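Local coordinates for protein N2152 (Neocallimastix frontalis, PDB 5U22) that is a family 39 glycoside hydrolase of an anaerobic rumen fungus that probably acts on rare arabinosyl substrates, at residues F344-F358 with S404-I418. Numbering follows the deposited sequence.
Sequences FIFGGPNDGSVKANF and SVDLSGTNASSGYRI
Phe344 and Phe346 pair with Ile418 and Tyr416, and Val354 and Ala356 with Leu407 and Val405, as antiparallel strands in the beta-sandwich domain that accompanies the TIM barrel. Each of the two connections, 348-352 and 409-414, carries its chain from one strand pair to the other.

In the backbone, Phe344 and Ile418 bond both ways, as do Phe346 and Tyr416. The second ladder repeats this at Val354 with Leu407 and at Ala356 with Val405; Ala356 N to Val405 O is 2.8 Å, at 173°.

On the face of Phe346, Tyr416, Ile418, Ala356 and Leu407, apolar side chains of the two ladders meet. Phe346 CG lies between its backbone N and carbonyl carbon (chi1 52°), which turns the ring over the CB of Tyr416. Tyr416 CB sits over one face of the Phe346 ring, 3.7 Å from its centroid, a CH-pi contact; the two rings are nearly parallel but barely overlap. Leu407 CD2 meets the Phe346 edge. Ile418 reaches across with CD1 to Phe346 CE1 (3.8 Å) and with CG2 to Phe358 CZ (3.7 Å). Val373 and Val371 of strand 368-376 back Leu407 and Ile418.

At the connections, Asn350 OD1 accepts from Gly352 N, an Asx turn, and from Thr410 OG1 at 2.8 Å, which stands above the carbonyl plane. Its ND2 donates to Gly348 O and to Asn411 O. With an alanine here, Thr410 OG1 and Gly352 N would probably lose their shared acceptor, and Gly348 O and Asn411 O the amide that joins them. A water also links Gly348 N to Asn411 O and Ser414 O.

On the other side of the second ladder, Ser404 OG donates to a lone pair of Asn357 OD1 at 2.7 Å. Ala356 CB packs tightly against Ile418 CD1, at 3.4 Å.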
# COMPACT_ATOMS: atom_id res chain seq x y z
N PHE A 344 -1.25 -9.41 -15.85
CA PHE A 344 -2.33 -9.65 -14.89
C PHE A 344 -1.74 -10.42 -13.73
O PHE A 344 -1.26 -11.55 -13.92
CB PHE A 344 -3.47 -10.43 -15.56
CG PHE A 344 -4.63 -10.71 -14.64
CD1 PHE A 344 -4.92 -9.86 -13.58
CD2 PHE A 344 -5.45 -11.82 -14.84
CE1 PHE A 344 -5.99 -10.12 -12.72
CE2 PHE A 344 -6.53 -12.07 -14.00
CZ PHE A 344 -6.79 -11.22 -12.94
N ILE A 345 -1.75 -9.83 -12.53
CA ILE A 345 -1.27 -10.51 -11.33
C ILE A 345 -2.44 -10.70 -10.38
O ILE A 345 -3.29 -9.81 -10.24
CB ILE A 345 -0.12 -9.74 -10.64
CG1 ILE A 345 -0.57 -8.36 -10.16
CG2 ILE A 345 1.05 -9.58 -11.59
CD1 ILE A 345 0.56 -7.56 -9.48
N PHE A 346 -2.49 -11.86 -9.72
CA PHE A 346 -3.66 -12.19 -8.93
C PHE A 346 -3.31 -13.28 -7.93
O PHE A 346 -2.29 -13.96 -8.04
CB PHE A 346 -4.84 -12.61 -9.82
CG PHE A 346 -4.49 -13.70 -10.80
CD1 PHE A 346 -3.94 -13.39 -12.04
CD2 PHE A 346 -4.73 -15.04 -10.49
CE1 PHE A 346 -3.64 -14.40 -12.96
CE2 PHE A 346 -4.44 -16.05 -11.40
CZ PHE A 346 -3.88 -15.73 -12.63
N GLY A 347 -4.20 -13.46 -6.96
CA GLY A 347 -3.96 -14.44 -5.91
C GLY A 347 -4.98 -14.31 -4.81
O GLY A 347 -5.67 -13.29 -4.72
N GLY A 348 -5.08 -15.33 -3.97
CA GLY A 348 -6.02 -15.33 -2.88
C GLY A 348 -6.92 -16.55 -2.87
O GLY A 348 -6.95 -17.34 -3.83
N PRO A 349 -7.68 -16.72 -1.77
CA PRO A 349 -8.66 -17.82 -1.67
C PRO A 349 -9.43 -18.06 -2.95
O PRO A 349 -9.97 -17.13 -3.56
CB PRO A 349 -9.58 -17.35 -0.53
CG PRO A 349 -8.62 -16.58 0.38
CD PRO A 349 -7.66 -15.88 -0.56
N ASN A 350 -9.47 -19.31 -3.40
CA ASN A 350 -10.12 -19.64 -4.66
C ASN A 350 -10.50 -21.11 -4.65
O ASN A 350 -10.14 -21.87 -3.75
CB ASN A 350 -9.21 -19.30 -5.85
CG ASN A 350 -7.96 -20.16 -5.89
OD1 ASN A 350 -7.99 -21.32 -6.30
ND2 ASN A 350 -6.84 -19.58 -5.45
N ASP A 351 -11.24 -21.51 -5.70
CA ASP A 351 -11.85 -22.84 -5.73
C ASP A 351 -10.92 -23.93 -6.25
O ASP A 351 -11.36 -25.09 -6.38
CB ASP A 351 -13.14 -22.79 -6.55
CG ASP A 351 -14.31 -22.22 -5.76
OD1 ASP A 351 -14.17 -22.06 -4.52
OD2 ASP A 351 -15.37 -21.96 -6.37
N GLY A 352 -9.66 -23.62 -6.54
CA GLY A 352 -8.68 -24.61 -6.91
C GLY A 352 -8.43 -24.72 -8.39
O GLY A 352 -7.50 -25.43 -8.80
N SER A 353 -9.28 -24.08 -9.20
CA SER A 353 -9.03 -23.78 -10.61
C SER A 353 -9.29 -22.30 -10.81
O SER A 353 -10.14 -21.71 -10.14
CB SER A 353 -9.95 -24.60 -11.54
OG SER A 353 -9.58 -25.97 -11.54
N VAL A 354 -8.57 -21.70 -11.75
CA VAL A 354 -8.79 -20.30 -12.10
C VAL A 354 -8.96 -20.18 -13.61
O VAL A 354 -8.21 -20.78 -14.38
CB VAL A 354 -7.64 -19.40 -11.62
CG1 VAL A 354 -7.76 -18.00 -12.23
CG2 VAL A 354 -7.62 -19.34 -10.10
N LYS A 355 -9.95 -19.39 -14.02
CA LYS A 355 -10.16 -19.04 -15.42
C LYS A 355 -10.00 -17.53 -15.51
O LYS A 355 -10.81 -16.78 -14.94
CB LYS A 355 -11.55 -19.47 -15.89
CG LYS A 355 -11.82 -19.28 -17.37
CD LYS A 355 -13.29 -19.57 -17.64
CE LYS A 355 -13.60 -19.65 -19.12
NZ LYS A 355 -15.05 -19.96 -19.34
N ALA A 356 -8.95 -17.09 -16.20
CA ALA A 356 -8.68 -15.67 -16.41
C ALA A 356 -9.17 -15.31 -17.80
O ALA A 356 -8.56 -15.71 -18.80
CB ALA A 356 -7.20 -15.37 -16.24
N ASN A 357 -10.29 -14.61 -17.87
CA ASN A 357 -10.84 -14.15 -19.13
C ASN A 357 -10.25 -12.79 -19.46
O ASN A 357 -10.18 -11.92 -18.60
CB ASN A 357 -12.36 -14.05 -19.04
CG ASN A 357 -12.98 -15.34 -18.54
OD1 ASN A 357 -12.87 -16.38 -19.19
ND2 ASN A 357 -13.66 -15.27 -17.39
N PHE A 358 -9.81 -12.62 -20.70
CA PHE A 358 -9.41 -11.32 -21.20
C PHE A 358 -10.36 -10.90 -22.31
O PHE A 358 -10.56 -11.65 -23.27
CB PHE A 358 -7.98 -11.36 -21.74
CG PHE A 358 -6.95 -11.65 -20.69
CD1 PHE A 358 -6.25 -10.61 -20.09
CD2 PHE A 358 -6.69 -12.95 -20.28
CE1 PHE A 358 -5.30 -10.87 -19.11
CE2 PHE A 358 -5.74 -13.21 -19.31
CZ PHE A 358 -5.05 -12.17 -18.72
N SER A 404 -9.41 -16.98 -23.00
CA SER A 404 -9.57 -17.46 -21.63
C SER A 404 -8.38 -18.34 -21.30
O SER A 404 -8.07 -19.28 -22.05
CB SER A 404 -10.88 -18.25 -21.43
OG SER A 404 -12.01 -17.41 -21.56
N VAL A 405 -7.72 -18.04 -20.19
CA VAL A 405 -6.51 -18.73 -19.77
C VAL A 405 -6.85 -19.52 -18.50
O VAL A 405 -7.27 -18.93 -17.50
CB VAL A 405 -5.36 -17.74 -19.53
CG1 VAL A 405 -4.12 -18.44 -18.99
CG2 VAL A 405 -5.02 -16.99 -20.82
N ASP A 406 -6.70 -20.85 -18.56
CA ASP A 406 -7.04 -21.72 -17.43
C ASP A 406 -5.79 -22.10 -16.63
O ASP A 406 -4.76 -22.45 -17.21
CB ASP A 406 -7.71 -23.01 -17.90
CG ASP A 406 -8.94 -22.76 -18.73
OD1 ASP A 406 -9.71 -21.84 -18.41
OD2 ASP A 406 -9.14 -23.49 -19.72
N LEU A 407 -5.91 -22.08 -15.30
CA LEU A 407 -4.88 -22.58 -14.40
C LEU A 407 -5.48 -23.67 -13.53
O LEU A 407 -6.52 -23.45 -12.89
CB LEU A 407 -4.31 -21.49 -13.51
CG LEU A 407 -3.36 -20.44 -14.09
CD1 LEU A 407 -4.10 -19.50 -15.03
CD2 LEU A 407 -2.73 -19.67 -12.93
N SER A 408 -4.83 -24.83 -13.49
CA SER A 408 -5.26 -25.95 -12.66
C SER A 408 -4.47 -26.02 -11.37
O SER A 408 -3.35 -25.51 -11.26
CB SER A 408 -5.12 -27.27 -13.42
OG SER A 408 -6.19 -27.44 -14.32
N GLY A 409 -5.07 -26.66 -10.36
CA GLY A 409 -4.41 -26.91 -9.10
C GLY A 409 -3.87 -25.67 -8.42
O GLY A 409 -2.70 -25.65 -8.02
N THR A 410 -4.70 -24.64 -8.30
CA THR A 410 -4.30 -23.39 -7.68
C THR A 410 -4.57 -23.43 -6.18
O THR A 410 -5.40 -24.20 -5.70
CB THR A 410 -5.03 -22.21 -8.30
OG1 THR A 410 -6.44 -22.47 -8.30
CG2 THR A 410 -4.56 -21.98 -9.74
N ASN A 411 -3.86 -22.57 -5.45
CA ASN A 411 -4.02 -22.47 -4.01
C ASN A 411 -4.23 -21.01 -3.63
O ASN A 411 -4.22 -20.12 -4.49
CB ASN A 411 -2.81 -23.06 -3.28
CG ASN A 411 -1.54 -22.32 -3.59
OD1 ASN A 411 -1.34 -21.21 -3.10
ND2 ASN A 411 -0.67 -22.93 -4.39
N ALA A 412 -4.42 -20.76 -2.33
CA ALA A 412 -4.76 -19.42 -1.85
C ALA A 412 -3.55 -18.59 -1.45
O ALA A 412 -3.71 -17.40 -1.18
CB ALA A 412 -5.70 -19.52 -0.64
N SER A 413 -2.35 -19.17 -1.40
CA SER A 413 -1.18 -18.46 -0.90
C SER A 413 -0.20 -18.05 -1.99
O SER A 413 0.51 -17.05 -1.82
CB SER A 413 -0.45 -19.32 0.14
OG SER A 413 -0.01 -20.54 -0.43
N SER A 414 -0.14 -18.79 -3.09
CA SER A 414 0.71 -18.44 -4.22
C SER A 414 0.26 -17.13 -4.86
O SER A 414 -0.91 -16.74 -4.79
CB SER A 414 0.67 -19.55 -5.27
OG SER A 414 1.31 -20.74 -4.83
N GLY A 415 1.20 -16.46 -5.52
CA GLY A 415 0.89 -15.36 -6.42
C GLY A 415 0.98 -15.86 -7.85
O GLY A 415 1.82 -16.71 -8.17
N TYR A 416 0.11 -15.34 -8.71
CA TYR A 416 0.08 -15.76 -10.11
C TYR A 416 0.23 -14.57 -11.04
O TYR A 416 -0.19 -13.46 -10.71
CB TYR A 416 -1.21 -16.50 -10.43
CG TYR A 416 -1.39 -17.75 -9.59
CD1 TYR A 416 -0.72 -18.92 -9.91
CD2 TYR A 416 -2.22 -17.75 -8.48
CE1 TYR A 416 -0.88 -20.07 -9.14
CE2 TYR A 416 -2.37 -18.87 -7.71
CZ TYR A 416 -1.71 -20.03 -8.05
OH TYR A 416 -1.87 -21.15 -7.27
N ARG A 417 0.84 -14.80 -12.21
CA ARG A 417 0.88 -13.76 -13.23
C ARG A 417 0.59 -14.37 -14.59
O ARG A 417 1.09 -15.45 -14.92
CB ARG A 417 2.22 -13.02 -13.29
CG ARG A 417 2.21 -11.88 -14.30
CD ARG A 417 3.44 -10.98 -14.23
NE ARG A 417 4.67 -11.63 -14.69
CZ ARG A 417 5.83 -10.99 -14.90
NH1 ARG A 417 5.92 -9.68 -14.69
NH2 ARG A 417 6.89 -11.67 -15.31
N ILE A 418 -0.22 -13.67 -15.39
CA ILE A 418 -0.36 -13.96 -16.81
C ILE A 418 0.25 -12.78 -17.56
O ILE A 418 -0.18 -11.64 -17.38
CB ILE A 418 -1.82 -14.19 -17.20
CG1 ILE A 418 -2.31 -15.49 -16.55
CG2 ILE A 418 -1.97 -14.25 -18.72
CD1 ILE A 418 -3.80 -15.63 -16.53
O HOH W 1 -3.53 -17.47 -4.62
O HOH W 2 -7.64 -27.92 -10.76